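Local coordinates for protein exonuclease mut-7 homolog (Aedes aegypti, PDB 7JW2) that probably trims the 3' ends of AGO1-bound microRNAs as a magnesium-dependent 3'-5' exoribonuclease, of which this chain is the exonuclease domain, at residues D16-Y22 and S69-D75; M33-A37 and D188-L193; E49-I53 and W172-L177. All coordinates share one frame; numbering follows the deposited sequence.

Contact 1. Residues D16-Y22 and S69-D75; sequences DSKDKFY and SQLEPLD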
ATOM      1  N   ASP A  16      -0.376  -3.462 -12.518  1.00 15.72           N
ATOM      2  CA  ASP A  16      -1.598  -3.951 -13.150  1.00 16.46           C
ATOM      3  C   ASP A  16      -2.417  -4.809 -12.197  1.00 18.22           C
ATOM      4  O   ASP A  16      -3.264  -5.598 -12.636  1.00 19.86           O
ATOM      5  CB  ASP A  16      -1.285  -4.722 -14.443  1.00 17.64           C
ATOM      6  CG  ASP A  16      -0.353  -5.898 -14.227  1.00 20.88           C
ATOM      7  OD1 ASP A  16       0.040  -6.169 -13.075  1.00 22.28           O
ATOM      8  OD2 ASP A  16       0.005  -6.563 -15.230  1.00 27.26           O
ATOM      9  N   SER A  17      -2.197  -4.649 -10.899  1.00 17.18           N
ATOM     10  CA  SER A  17      -2.875  -5.440  -9.886  1.00 18.90           C
ATOM     11  C   SER A  17      -2.802  -4.667  -8.576  1.00 18.41           C
ATOM     12  O   SER A  17      -1.967  -3.766  -8.407  1.00 18.74           O
ATOM     13  CB  SER A  17      -2.238  -6.822  -9.746  1.00 19.54           C
ATOM     14  OG  SER A  17      -0.980  -6.738  -9.110  1.00 22.66           O
ATOM     15  N   LYS A  18      -3.671  -5.037  -7.635  1.00 18.91           N
ATOM     16  CA  LYS A  18      -3.756  -4.277  -6.395  1.00 18.62           C
ATOM     17  C   LYS A  18      -2.501  -4.460  -5.559  1.00 18.20           C
ATOM     18  O   LYS A  18      -2.021  -3.490  -4.958  1.00 16.57           O
ATOM     19  CB  LYS A  18      -5.019  -4.658  -5.612  1.00 22.87           C
ATOM     20  CG  LYS A  18      -5.975  -3.462  -5.549  1.00 30.20           C
ATOM     21  CD  LYS A  18      -7.427  -3.786  -5.227  1.00 27.30           C
ATOM     22  CE  LYS A  18      -8.327  -2.931  -6.115  1.00 29.39           C
ATOM     23  NZ  LYS A  18      -9.496  -2.345  -5.432  1.00 36.04           N
ATOM     24  N   ASP A  19      -1.919  -5.663  -5.534  1.00 18.72           N
ATOM     25  CA  ASP A  19      -0.675  -5.851  -4.795  1.00 20.53           C
ATOM     26  C   ASP A  19       0.437  -4.979  -5.354  1.00 16.09           C
ATOM     27  O   ASP A  19       1.226  -4.421  -4.591  1.00 16.62           O
ATOM     28  CB  ASP A  19      -0.249  -7.320  -4.798  1.00 21.57           C
ATOM     29  CG  ASP A  19      -0.131  -7.925  -6.188  1.00 22.90           C
ATOM     30  OD1 ASP A  19       0.983  -8.315  -6.586  1.00 29.51           O
ATOM     31  OD2 ASP A  19      -1.151  -8.009  -6.865  1.00 22.87           O
ATOM     32  N   LYS A  20       0.510  -4.829  -6.675  1.00 15.99           N
ATOM     33  CA  LYS A  20       1.550  -3.998  -7.270  1.00 16.02           C
ATOM     34  C   LYS A  20       1.313  -2.524  -6.978  1.00 13.75           C
ATOM     35  O   LYS A  20       2.276  -1.771  -6.789  1.00 14.42           O
ATOM     36  CB  LYS A  20       1.625  -4.249  -8.783  1.00 17.07           C
ATOM     37  CG  LYS A  20       2.180  -5.621  -9.127  1.00 17.92           C
ATOM     38  CD  LYS A  20       2.099  -5.913 -10.616  1.00 19.72           C
ATOM     39  CE  LYS A  20       2.388  -7.390 -10.877  1.00 25.09           C
ATOM     40  NZ  LYS A  20       2.015  -7.763 -12.267  1.00 27.25           N
ATOM     41  N   PHE A  21       0.047  -2.108  -6.923  1.00 15.79           N
ATOM     42  CA  PHE A  21      -0.292  -0.726  -6.592  1.00 14.34           C
ATOM     43  C   PHE A  21       0.163  -0.365  -5.176  1.00 13.90           C
ATOM     44  O   PHE A  21       0.765   0.697  -4.948  1.00 12.94           O
ATOM     45  CB  PHE A  21      -1.800  -0.541  -6.758  1.00 15.03           C
ATOM     46  CG  PHE A  21      -2.292   0.841  -6.470  1.00 15.88           C
ATOM     47  CD1 PHE A  21      -2.817   1.148  -5.227  1.00 17.13           C
ATOM     48  CD2 PHE A  21      -2.276   1.820  -7.450  1.00 19.29           C
ATOM     49  CE1 PHE A  21      -3.292   2.422  -4.962  1.00 19.40           C
ATOM     50  CE2 PHE A  21      -2.752   3.095  -7.183  1.00 20.55           C
ATOM     51  CZ  PHE A  21      -3.258   3.390  -5.943  1.00 18.41           C
ATOM     52  N   TYR A  22      -0.092  -1.247  -4.207  1.00 13.33           N
ATOM     53  CA  TYR A  22       0.310  -0.939  -2.835  1.00 12.65           C
ATOM     54  C   TYR A  22       1.816  -1.065  -2.651  1.00 13.69           C
ATOM     55  O   TYR A  22       2.391  -0.348  -1.828  1.00 13.09           O
ATOM     56  CB  TYR A  22      -0.469  -1.819  -1.844  1.00 13.59           C
ATOM     57  CG  TYR A  22      -1.871  -1.282  -1.697  1.00 14.92           C
ATOM     58  CD1 TYR A  22      -2.095  -0.072  -1.060  1.00 20.27           C
ATOM     59  CD2 TYR A  22      -2.958  -1.943  -2.233  1.00 22.17           C
ATOM     60  CE1 TYR A  22      -3.368   0.459  -0.940  1.00 21.33           C
ATOM     61  CE2 TYR A  22      -4.242  -1.424  -2.112  1.00 21.76           C
ATOM     62  CZ  TYR A  22      -4.435  -0.221  -1.475  1.00 20.33           C
ATOM     63  OH  TYR A  22      -5.704   0.304  -1.360  1.00 23.92           O
ATOM     64  N   SER A  69      -6.136  -2.500 -14.177  1.00 18.88           N
ATOM     65  CA  SER A  69      -5.932  -2.630 -12.736  1.00 19.09           C
ATOM     66  C   SER A  69      -7.237  -2.687 -11.943  1.00 24.44           C
ATOM     67  O   SER A  69      -7.252  -3.252 -10.845  1.00 28.26           O
ATOM     68  CB  SER A  69      -5.092  -1.461 -12.231  1.00 18.53           C
ATOM     69  OG  SER A  69      -3.737  -1.630 -12.583  1.00 20.47           O
ATOM     70  N   GLN A  70      -8.308  -2.055 -12.430  1.00 24.53           N
ATOM     71  CA  GLN A  70      -9.605  -2.077 -11.729  1.00 26.97           C
ATOM     72  C   GLN A  70      -9.512  -1.461 -10.328  1.00 27.47           C
ATOM     73  O   GLN A  70     -10.049  -1.989  -9.351  1.00 30.88           O
ATOM     74  CB  GLN A  70     -10.170  -3.500 -11.660  1.00 35.99           C
ATOM     75  CG  GLN A  70     -10.320  -4.189 -13.013  1.00 37.08           C
ATOM     76  CD  GLN A  70     -10.951  -5.565 -12.896  1.00 47.82           C
ATOM     77  OE1 GLN A  70     -12.162  -5.688 -12.711  1.00 53.75           O
ATOM     78  NE2 GLN A  70     -10.129  -6.607 -12.999  1.00 48.30           N
ATOM     79  N   LEU A  71      -8.852  -0.316 -10.233  1.00 22.89           N
ATOM     80  CA  LEU A  71      -8.718   0.394  -8.968  1.00 19.64           C
ATOM     81  C   LEU A  71     -10.024   1.099  -8.592  1.00 20.32           C
ATOM     82  O   LEU A  71     -10.783   1.548  -9.453  1.00 22.25           O
ATOM     83  CB  LEU A  71      -7.571   1.394  -9.075  1.00 18.83           C
ATOM     84  CG  LEU A  71      -6.225   0.706  -9.317  1.00 18.40           C
ATOM     85  CD1 LEU A  71      -5.205   1.692  -9.885  1.00 22.23           C
ATOM     86  CD2 LEU A  71      -5.701   0.080  -8.040  1.00 19.90           C
ATOM     87  N   GLU A  72     -10.274   1.191  -7.294  1.00 18.70           N
ATOM     88  CA  GLU A  72     -11.514   1.704  -6.722  1.00 18.86           C
ATOM     89  C   GLU A  72     -11.286   3.052  -6.042  1.00 15.74           C
ATOM     90  O   GLU A  72     -10.142   3.493  -5.897  1.00 15.59           O
ATOM     91  CB  GLU A  72     -12.076   0.680  -5.729  1.00 21.31           C
ATOM     92  CG  GLU A  72     -12.746  -0.478  -6.441  1.00 25.42           C
ATOM     93  CD  GLU A  72     -12.671  -1.748  -5.651  1.00 33.73           C
ATOM     94  OE1 GLU A  72     -13.549  -1.960  -4.795  1.00 36.65           O
ATOM     95  OE2 GLU A  72     -11.722  -2.527  -5.878  1.00 41.34           O
ATOM     96  N   PRO A  73     -12.358   3.759  -5.636  1.00 14.87           N
ATOM     97  CA  PRO A  73     -12.160   5.095  -5.043  1.00 13.88           C
ATOM     98  C   PRO A  73     -11.169   5.130  -3.891  1.00 14.94           C
ATOM     99  O   PRO A  73     -10.389   6.081  -3.821  1.00 14.05           O
ATOM    100  CB  PRO A  73     -13.574   5.482  -4.593  1.00 16.41           C
ATOM    101  CG  PRO A  73     -14.446   4.830  -5.600  1.00 17.38           C
ATOM    102  CD  PRO A  73     -13.797   3.479  -5.834  1.00 16.07           C
ATOM    103  N   LEU A  74     -11.151   4.117  -3.012  1.00 13.99           N
ATOM    104  CA  LEU A  74     -10.184   4.105  -1.914  1.00 14.18           C
ATOM    105  C   LEU A  74      -8.752   4.093  -2.441  1.00 15.23           C
ATOM    106  O   LEU A  74      -7.874   4.750  -1.870  1.00 14.64           O
ATOM    107  CB  LEU A  74     -10.437   2.895  -1.009  1.00 15.67           C
ATOM    108  CG  LEU A  74      -9.503   2.578   0.173  1.00 20.44           C
ATOM    109  CD1 LEU A  74      -8.212   1.870  -0.230  1.00 19.12           C
ATOM    110  CD2 LEU A  74      -9.212   3.814   0.963  1.00 24.59           C
ATOM    111  N   ASP A  75      -8.494   3.333  -3.508  1.00 14.37           N
ATOM    112  CA  ASP A  75      -7.134   3.241  -4.037  1.00 14.91           C
ATOM    113  C   ASP A  75      -6.673   4.581  -4.594  1.00 16.22           C
ATOM    114  O   ASP A  75      -5.555   5.046  -4.301  1.00 15.43           O
ATOM    115  CB  ASP A  75      -7.070   2.150  -5.119  1.00 16.51           C
ATOM    116  CG  ASP A  75      -7.558   0.801  -4.621  1.00 18.90           C
ATOM    117  OD1 ASP A  75      -7.135   0.343  -3.537  1.00 20.75           O
ATOM    118  OD2 ASP A  75      -8.386   0.168  -5.320  1.00 19.70           O
TER
HETATM  119  O   HOH W   1      -2.872  -1.733 -10.032  1.00 28.14           O
HETATM  120  O   HOH W   2      -8.506  -1.810  -2.522  1.00 28.11           O
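Phe21 lays one face of its ring under Leu71. The methyl CD2 of Leu71 stands 4.0 Å from the ring centroid and 19° off the normal, a CH-pi contact displaced toward the rim. The other methyl, Leu71 CD1, meets the ring at Phe21 CD2 (3.8 Å). CG of Phe21 is anti to the backbone N (chi1 -179°), which swings the ring out from helix 18-28 toward the start of helix 73-84. There the ring edge meets the backbone of Asp75, with CZ of Phe21 3.3 Å from O of Asp75. On the same chain the ring also touches Leu79 and Val15.

The carboxylate of Asp75 binds both segments. OD2 accepts from N of Glu72 at 2.9 Å in a nearly straight bond (172°), which ties the side chain back to the N-cap residue of its own helix. OD2 also takes a salt bridge from NZ of Lys18, whose chain bends at chi3 and chi4, though the place of this NZ is less sure. OD1 receives a weak hydrogen bond from OH of Tyr22 (2.6 Å). A water links OD1 to Lys18 NZ. OE2 of Glu72 is modelled too close to NZ, so that half of the salt-bridge network is doubtful.

Asp16 passes beside Ser69, with its CA 3.2 Å from OG of Ser69. That hydroxyl is hydrogen-bonded to the backbone O of Asp65. A second water donates to it and, weakly, to O of Ser17.

The second subunit lies against the contact. Its Lys81 forms a salt bridge with Glu72, and its Arg30 forms one with Asp19. The contact thus joins two helix starts through an apolar ring and a buried aspartate. The straight N-H bond from Glu72 would be expected to favour the charged form of Asp75, with the lysine, if placed correctly, adding to this.

Contact 2. Residues M33-A37 and D188-L193; sequences MIAFA and DAFCLL. Unlike the reference sequence in segment 33-37: Ala37 (reference Asp).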
ATOM      1  N   MET A  33      10.838  13.520  -4.063  1.00 16.22           N
ATOM      2  CA  MET A  33      10.684  14.071  -5.404  1.00 17.61           C
ATOM      3  C   MET A  33      10.205  12.966  -6.336  1.00 18.06           C
ATOM      4  O   MET A  33      10.817  11.893  -6.384  1.00 17.89           O
ATOM      5  CB  MET A  33      11.994  14.678  -5.920  1.00 19.70           C
ATOM      6  CG  MET A  33      11.844  15.294  -7.298  1.00 19.97           C
ATOM      7  SD  MET A  33      13.222  16.309  -7.866  1.00 28.77           S
ATOM      8  CE  MET A  33      14.541  15.154  -7.654  1.00 29.65           C
ATOM      9  N   ILE A  34       9.121  13.246  -7.076  1.00 15.28           N
ATOM     10  CA  ILE A  34       8.494  12.313  -8.010  1.00 16.49           C
ATOM     11  C   ILE A  34       8.160  13.097  -9.269  1.00 17.04           C
ATOM     12  O   ILE A  34       7.795  14.272  -9.208  1.00 21.77           O
ATOM     13  CB  ILE A  34       7.196  11.684  -7.444  1.00 15.76           C
ATOM     14  CG1 ILE A  34       7.462  11.055  -6.089  1.00 19.14           C
ATOM     15  CG2 ILE A  34       6.590  10.633  -8.405  1.00 20.71           C
ATOM     16  CD1 ILE A  34       8.189   9.811  -6.179  1.00 25.43           C
ATOM     17  N   ALA A  35       8.261  12.446 -10.418  1.00 14.49           N
ATOM     18  CA  ALA A  35       7.789  13.039 -11.658  1.00 13.52           C
ATOM     19  C   ALA A  35       6.572  12.264 -12.139  1.00 13.06           C
ATOM     20  O   ALA A  35       6.459  11.065 -11.892  1.00 15.26           O
ATOM     21  CB  ALA A  35       8.889  13.033 -12.721  1.00 15.09           C
ATOM     22  N   PHE A  36       5.648  12.950 -12.805  1.00 12.28           N
ATOM     23  CA  PHE A  36       4.475  12.237 -13.307  1.00 12.40           C
ATOM     24  C   PHE A  36       4.114  12.680 -14.715  1.00 14.25           C
ATOM     25  O   PHE A  36       4.399  13.806 -15.149  1.00 14.18           O
ATOM     26  CB  PHE A  36       3.253  12.358 -12.366  1.00 14.88           C
ATOM     27  CG  PHE A  36       2.596  13.711 -12.333  1.00 14.31           C
ATOM     28  CD1 PHE A  36       1.573  14.045 -13.207  1.00 18.34           C
ATOM     29  CD2 PHE A  36       2.953  14.621 -11.358  1.00 17.39           C
ATOM     30  CE1 PHE A  36       0.958  15.297 -13.139  1.00 18.71           C
ATOM     31  CE2 PHE A  36       2.342  15.864 -11.268  1.00 20.09           C
ATOM     32  CZ  PHE A  36       1.343  16.205 -12.158  1.00 19.47           C
ATOM     33  N   ALA A  37       3.470  11.749 -15.416  1.00 13.54           N
ATOM     34  CA  ALA A  37       2.940  11.919 -16.761  1.00 12.08           C
ATOM     35  C   ALA A  37       1.815  10.909 -16.933  1.00 12.92           C
ATOM     36  O   ALA A  37       1.576  10.067 -16.060  1.00 13.92           O
ATOM     37  CB  ALA A  37       4.030  11.729 -17.820  1.00 15.62           C
ATOM     38  N   ASP A 188       8.869   9.295 -20.516  1.00 16.35           N
ATOM     39  CA  ASP A 188       8.237  10.609 -20.534  1.00 16.18           C
ATOM     40  C   ASP A 188       8.093  11.158 -19.119  1.00 16.38           C
ATOM     41  O   ASP A 188       8.115  12.377 -18.927  1.00 18.46           O
ATOM     42  CB  ASP A 188       6.889  10.570 -21.262  1.00 19.20           C
ATOM     43  CG  ASP A 188       6.767  11.686 -22.305  1.00 18.08           C
ATOM     44  OD1 ASP A 188       7.653  11.787 -23.189  1.00 20.94           O
ATOM     45  OD2 ASP A 188       5.801  12.475 -22.224  1.00 21.23           O
ATOM     46  N   ALA A 189       7.969  10.277 -18.125  1.00 15.25           N
ATOM     47  CA  ALA A 189       8.016  10.727 -16.738  1.00 14.65           C
ATOM     48  C   ALA A 189       9.457  10.919 -16.261  1.00 15.08           C
ATOM     49  O   ALA A 189       9.784  11.958 -15.671  1.00 15.27           O
ATOM     50  CB  ALA A 189       7.261   9.738 -15.844  1.00 15.39           C
ATOM     51  N   PHE A 190      10.338   9.941 -16.512  1.00 14.97           N
ATOM     52  CA  PHE A 190      11.688  10.000 -15.944  1.00 16.70           C
ATOM     53  C   PHE A 190      12.479  11.211 -16.447  1.00 16.13           C
ATOM     54  O   PHE A 190      13.266  11.802 -15.690  1.00 15.67           O
ATOM     55  CB  PHE A 190      12.464   8.717 -16.247  1.00 17.05           C
ATOM     56  CG  PHE A 190      13.787   8.617 -15.520  1.00 18.28           C
ATOM     57  CD1 PHE A 190      14.963   9.031 -16.129  1.00 20.61           C
ATOM     58  CD2 PHE A 190      13.847   8.102 -14.235  1.00 20.33           C
ATOM     59  CE1 PHE A 190      16.178   8.940 -15.464  1.00 22.46           C
ATOM     60  CE2 PHE A 190      15.056   8.000 -13.557  1.00 21.83           C
ATOM     61  CZ  PHE A 190      16.229   8.423 -14.182  1.00 20.22           C
ATOM     62  N   CYS A 191      12.294  11.601 -17.708  1.00 15.49           N
ATOM     63  CA  CYS A 191      13.114  12.690 -18.243  1.00 15.91           C
ATOM     64  C   CYS A 191      12.833  14.010 -17.532  1.00 15.30           C
ATOM     65  O   CYS A 191      13.669  14.927 -17.580  1.00 15.83           O
ATOM     66  CB  CYS A 191      12.911  12.819 -19.761  1.00 18.16           C
ATOM     67  SG  CYS A 191      11.358  13.605 -20.298  1.00 17.78           S
ATOM     68  N   LEU A 192      11.675  14.134 -16.874  1.00 14.79           N
ATOM     69  CA  LEU A 192      11.391  15.347 -16.119  1.00 16.60           C
ATOM     70  C   LEU A 192      12.360  15.498 -14.956  1.00 15.42           C
ATOM     71  O   LEU A 192      12.788  16.622 -14.644  1.00 14.46           O
ATOM     72  CB  LEU A 192       9.944  15.324 -15.617  1.00 15.55           C
ATOM     73  CG  LEU A 192       8.884  15.085 -16.698  1.00 14.60           C
ATOM     74  CD1 LEU A 192       7.511  15.036 -16.036  1.00 16.20           C
ATOM     75  CD2 LEU A 192       8.951  16.154 -17.784  1.00 18.61           C
ATOM     76  N   LEU A 193      12.746  14.379 -14.329  1.00 15.01           N
ATOM     77  CA  LEU A 193      13.749  14.442 -13.262  1.00 16.02           C
ATOM     78  C   LEU A 193      15.084  14.913 -13.811  1.00 17.11           C
ATOM     79  O   LEU A 193      15.751  15.762 -13.201  1.00 17.53           O
ATOM     80  CB  LEU A 193      13.924  13.080 -12.594  1.00 16.33           C
ATOM     81  CG  LEU A 193      12.701  12.486 -11.881  1.00 15.93           C
ATOM     82  CD1 LEU A 193      12.876  10.996 -11.741  1.00 18.91           C
ATOM     83  CD2 LEU A 193      12.528  13.119 -10.496  1.00 18.35           C
TER
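Met33 leaves strand 33-37 with its CB directed toward helix 188-193. Its CG lies anti to the backbone N (chi1 -178°) and meets CD2 of Leu193 at 3.9 Å. SD continues past the same methyl. The chain then bends at chi3, which brings CE to 4.0 Å from Leu193 CD2. The two side chains run alongside each other, pointing opposite ways, and one leucine methyl meets CG, SD and CE.

Two residues on, Ala35 sets its CB against the helix. This methyl is 3.3 Å from O of Ala189, 3.8 Å from CB of Leu192 and 3.9 Å from CG of Leu193. Leu192 reaches on with CD1 to O of Phe36 (3.5 Å). At the far end Ala37 CB faces Ala189 CB at 4.3 Å. Ala37 replaces the aspartate of the reference sequence.

In DEDD exonucleases this strand and helix carry metal-binding acidic residues, here probably including position 37 and Asp188. The strand and helix axes approach to 6.7 Å and run at 141° to each other. The small alanines on both sides are consistent with this closeness. No hydrogen bond crosses the interface, which rests on van der Waals contact, mostly apolar.

Contact 3. Residues E49-I53 and W172-L177; sequences EVSLI and WAQRPL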
ATOM      1  N   GLU A  49     -10.552   8.980 -21.585  1.00 23.28           N
ATOM      2  CA  GLU A  49     -10.314   7.861 -20.683  1.00 21.72           C
ATOM      3  C   GLU A  49      -8.814   7.656 -20.540  1.00 20.44           C
ATOM      4  O   GLU A  49      -8.091   7.679 -21.538  1.00 21.27           O
ATOM      5  CB  GLU A  49     -10.966   6.577 -21.207  1.00 27.25           C
ATOM      6  CG  GLU A  49     -12.463   6.507 -20.995  1.00 33.20           C
ATOM      7  CD  GLU A  49     -13.010   5.129 -21.293  1.00 33.05           C
ATOM      8  OE1 GLU A  49     -13.766   4.586 -20.458  1.00 42.01           O
ATOM      9  OE2 GLU A  49     -12.670   4.589 -22.364  1.00 38.75           O
ATOM     10  N   VAL A  50      -8.350   7.475 -19.295  1.00 18.86           N
ATOM     11  CA  VAL A  50      -6.929   7.276 -19.020  1.00 17.70           C
ATOM     12  C   VAL A  50      -6.512   5.857 -19.379  1.00 15.51           C
ATOM     13  O   VAL A  50      -7.199   4.883 -19.040  1.00 19.00           O
ATOM     14  CB  VAL A  50      -6.620   7.549 -17.536  1.00 17.44           C
ATOM     15  CG1 VAL A  50      -5.102   7.474 -17.282  1.00 19.07           C
ATOM     16  CG2 VAL A  50      -7.148   8.902 -17.127  1.00 21.99           C
ATOM     17  N   SER A  51      -5.349   5.732 -20.027  1.00 14.12           N
ATOM     18  CA  SER A  51      -4.723   4.431 -20.235  1.00 14.47           C
ATOM     19  C   SER A  51      -3.650   4.137 -19.190  1.00 14.14           C
ATOM     20  O   SER A  51      -3.701   3.094 -18.530  1.00 14.20           O
ATOM     21  CB  SER A  51      -4.129   4.352 -21.654  1.00 15.67           C
ATOM     22  OG  SER A  51      -3.342   3.184 -21.808  1.00 15.74           O
ATOM     23  N   LEU A  52      -2.689   5.051 -19.026  1.00 13.95           N
ATOM     24  CA  LEU A  52      -1.565   4.892 -18.112  1.00 13.06           C
ATOM     25  C   LEU A  52      -1.381   6.164 -17.307  1.00 12.60           C
ATOM     26  O   LEU A  52      -1.635   7.259 -17.807  1.00 13.25           O
ATOM     27  CB  LEU A  52      -0.243   4.620 -18.856  1.00 14.41           C
ATOM     28  CG  LEU A  52      -0.106   3.341 -19.682  1.00 15.22           C
ATOM     29  CD1 LEU A  52       1.257   3.336 -20.359  1.00 16.23           C
ATOM     30  CD2 LEU A  52      -0.267   2.108 -18.812  1.00 16.98           C
ATOM     31  N   ILE A  53      -0.937   6.002 -16.057  1.00 11.97           N
ATOM     32  CA  ILE A  53      -0.334   7.081 -15.274  1.00 12.76           C
ATOM     33  C   ILE A  53       1.061   6.630 -14.869  1.00 11.97           C
ATOM     34  O   ILE A  53       1.229   5.527 -14.333  1.00 14.59           O
ATOM     35  CB  ILE A  53      -1.185   7.439 -14.046  1.00 13.41           C
ATOM     36  CG1 ILE A  53      -2.525   8.025 -14.502  1.00 15.07           C
ATOM     37  CG2 ILE A  53      -0.439   8.461 -13.177  1.00 15.49           C
ATOM     38  CD1 ILE A  53      -3.528   8.127 -13.382  1.00 18.84           C
ATOM     39  N   TRP A 172      -2.960   3.927 -27.417  1.00 13.89           N
ATOM     40  CA  TRP A 172      -2.809   3.622 -25.996  1.00 14.99           C
ATOM     41  C   TRP A 172      -3.923   2.742 -25.439  1.00 15.60           C
ATOM     42  O   TRP A 172      -3.825   2.310 -24.278  1.00 16.00           O
ATOM     43  CB  TRP A 172      -2.712   4.932 -25.200  1.00 14.64           C
ATOM     44  CG  TRP A 172      -1.436   5.671 -25.497  1.00 13.17           C
ATOM     45  CD1 TRP A 172      -1.296   6.809 -26.246  1.00 14.41           C
ATOM     46  CD2 TRP A 172      -0.119   5.276 -25.113  1.00 12.45           C
ATOM     47  NE1 TRP A 172       0.039   7.161 -26.340  1.00 16.32           N
ATOM     48  CE2 TRP A 172       0.779   6.247 -25.633  1.00 14.77           C
ATOM     49  CE3 TRP A 172       0.394   4.226 -24.340  1.00 14.46           C
ATOM     50  CZ2 TRP A 172       2.156   6.170 -25.446  1.00 13.45           C
ATOM     51  CZ3 TRP A 172       1.777   4.164 -24.134  1.00 14.88           C
ATOM     52  CH2 TRP A 172       2.638   5.128 -24.693  1.00 15.21           C
ATOM     53  N   ALA A 173      -4.948   2.425 -26.229  1.00 15.43           N
ATOM     54  CA  ALA A 173      -6.014   1.547 -25.767  1.00 17.88           C
ATOM     55  C   ALA A 173      -5.745   0.079 -26.068  1.00 18.12           C
ATOM     56  O   ALA A 173      -6.446  -0.783 -25.529  1.00 20.89           O
ATOM     57  CB  ALA A 173      -7.350   1.963 -26.396  1.00 18.54           C
ATOM     58  N   GLN A 174      -4.755  -0.228 -26.902  1.00 17.14           N
ATOM     59  CA  GLN A 174      -4.500  -1.627 -27.213  1.00 19.02           C
ATOM     60  C   GLN A 174      -3.833  -2.331 -26.033  1.00 19.81           C
ATOM     61  O   GLN A 174      -3.053  -1.732 -25.283  1.00 18.27           O
ATOM     62  CB  GLN A 174      -3.658  -1.747 -28.480  1.00 20.15           C
ATOM     63  CG  GLN A 174      -2.171  -1.562 -28.294  1.00 18.20           C
ATOM     64  CD  GLN A 174      -1.458  -1.351 -29.621  1.00 23.97           C
ATOM     65  OE1 GLN A 174      -2.009  -1.642 -30.680  1.00 27.65           O
ATOM     66  NE2 GLN A 174      -0.240  -0.825 -29.574  1.00 23.41           N
ATOM     67  N   ARG A 175      -4.200  -3.594 -25.824  1.00 20.88           N
ATOM     68  CA  ARG A 175      -3.605  -4.416 -24.784  1.00 20.24           C
ATOM     69  C   ARG A 175      -3.259  -5.783 -25.363  1.00 25.44           C
ATOM     70  O   ARG A 175      -4.092  -6.387 -26.068  1.00 27.45           O
ATOM     71  CB  ARG A 175      -4.546  -4.563 -23.582  1.00 20.70           C
ATOM     72  CG  ARG A 175      -4.684  -3.309 -22.700  1.00 21.47           C
ATOM     73  CD  ARG A 175      -3.345  -2.901 -22.096  1.00 19.14           C
ATOM     74  NE  ARG A 175      -3.448  -1.778 -21.159  1.00 16.08           N
ATOM     75  CZ  ARG A 175      -3.486  -0.503 -21.543  1.00 17.02           C
ATOM     76  NH1 ARG A 175      -3.463  -0.206 -22.840  1.00 17.68           N
ATOM     77  NH2 ARG A 175      -3.553   0.472 -20.644  1.00 16.21           N
ATOM     78  N   PRO A 176      -2.046  -6.305 -25.109  1.00 23.16           N
ATOM     79  CA  PRO A 176      -0.997  -5.593 -24.355  1.00 22.43           C
ATOM     80  C   PRO A 176      -0.390  -4.441 -25.134  1.00 19.59           C
ATOM     81  O   PRO A 176      -0.427  -4.397 -26.361  1.00 21.75           O
ATOM     82  CB  PRO A 176       0.063  -6.670 -24.105  1.00 23.00           C
ATOM     83  CG  PRO A 176      -0.191  -7.707 -25.158  1.00 29.41           C
ATOM     84  CD  PRO A 176      -1.660  -7.690 -25.432  1.00 30.20           C
ATOM     85  N   LEU A 177       0.161  -3.481 -24.404  1.00 19.08           N
ATOM     86  CA  LEU A 177       0.922  -2.437 -25.056  1.00 18.47           C
ATOM     87  C   LEU A 177       2.222  -3.015 -25.610  1.00 18.75           C
ATOM     88  O   LEU A 177       2.764  -3.998 -25.095  1.00 21.70           O
ATOM     89  CB  LEU A 177       1.213  -1.299 -24.073  1.00 20.05           C
ATOM     90  CG  LEU A 177      -0.010  -0.494 -23.607  1.00 16.28           C
ATOM     91  CD1 LEU A 177       0.314   0.301 -22.337  1.00 16.74           C
ATOM     92  CD2 LEU A 177      -0.512   0.428 -24.705  1.00 17.57           C
TER
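Ser51 turns its OG anti to the backbone N (chi1 171°), and Arg175 folds back at chi2 (-61°), which brings OG and the guanidinium together beside the carbonyl of Trp172. NH2 of Arg175 donates to OG of Ser51 at 3.0 Å in a bond of 168°, with the oxygen close to the guanidinium plane. The hydroxyl in turn donates a hydrogen bond to O of Trp172 (2.7 Å).

That carbonyl also accepts from NH1 of Arg175 at 2.9 Å. The two donors come from opposite faces of its plane. NH1 further donates to O of Gln174, and NE forms a salt bridge with Asp65. These partners fix the rotation of the guanidinium, while CD1 of Leu177 lies over one face, toward the rim.

Leu52 reaches tip to tip toward Leu177, CD1 to CD1 at 3.7 Å. The same methyl of Leu52 meets CZ3 of Trp172 (3.9 Å). Ala185 of helix 179-205 touches both Leu52 and the tryptophan.

Two successive residues, Ser51 and Leu52, pair with Glu39 of strand 33-40 in a classic beta bulge. The bulge is consistent with both side chains pointing toward the loop that precedes helix 179-205, in an RNase H-like exonuclease fold.

In the fold
Contacts 2 and 3 meet on neighbouring antiparallel strands of one mixed sheet, 33-40 and 50-56. O of Ala37 packs on CG2 of Ile53 at 3.9 Å, although the contact centres are about 18 Å apart. Helix 179-205 also connects them, supplying 188-193 to contact 2 and Ala185 to contact 3. Contact 2 lies at the likely acidic metal site, with position 37 and Asp188. Glu39, probably of the same site, pairs with Ser51 and Leu52 of contact 3. Contact 1 borders the second subunit, its centre about 21 Å from that of contact 2 and its nearest atoms about 7 Å from contact 3. Asp65 links contacts 1 and 3, bonding Ser69 and Arg175.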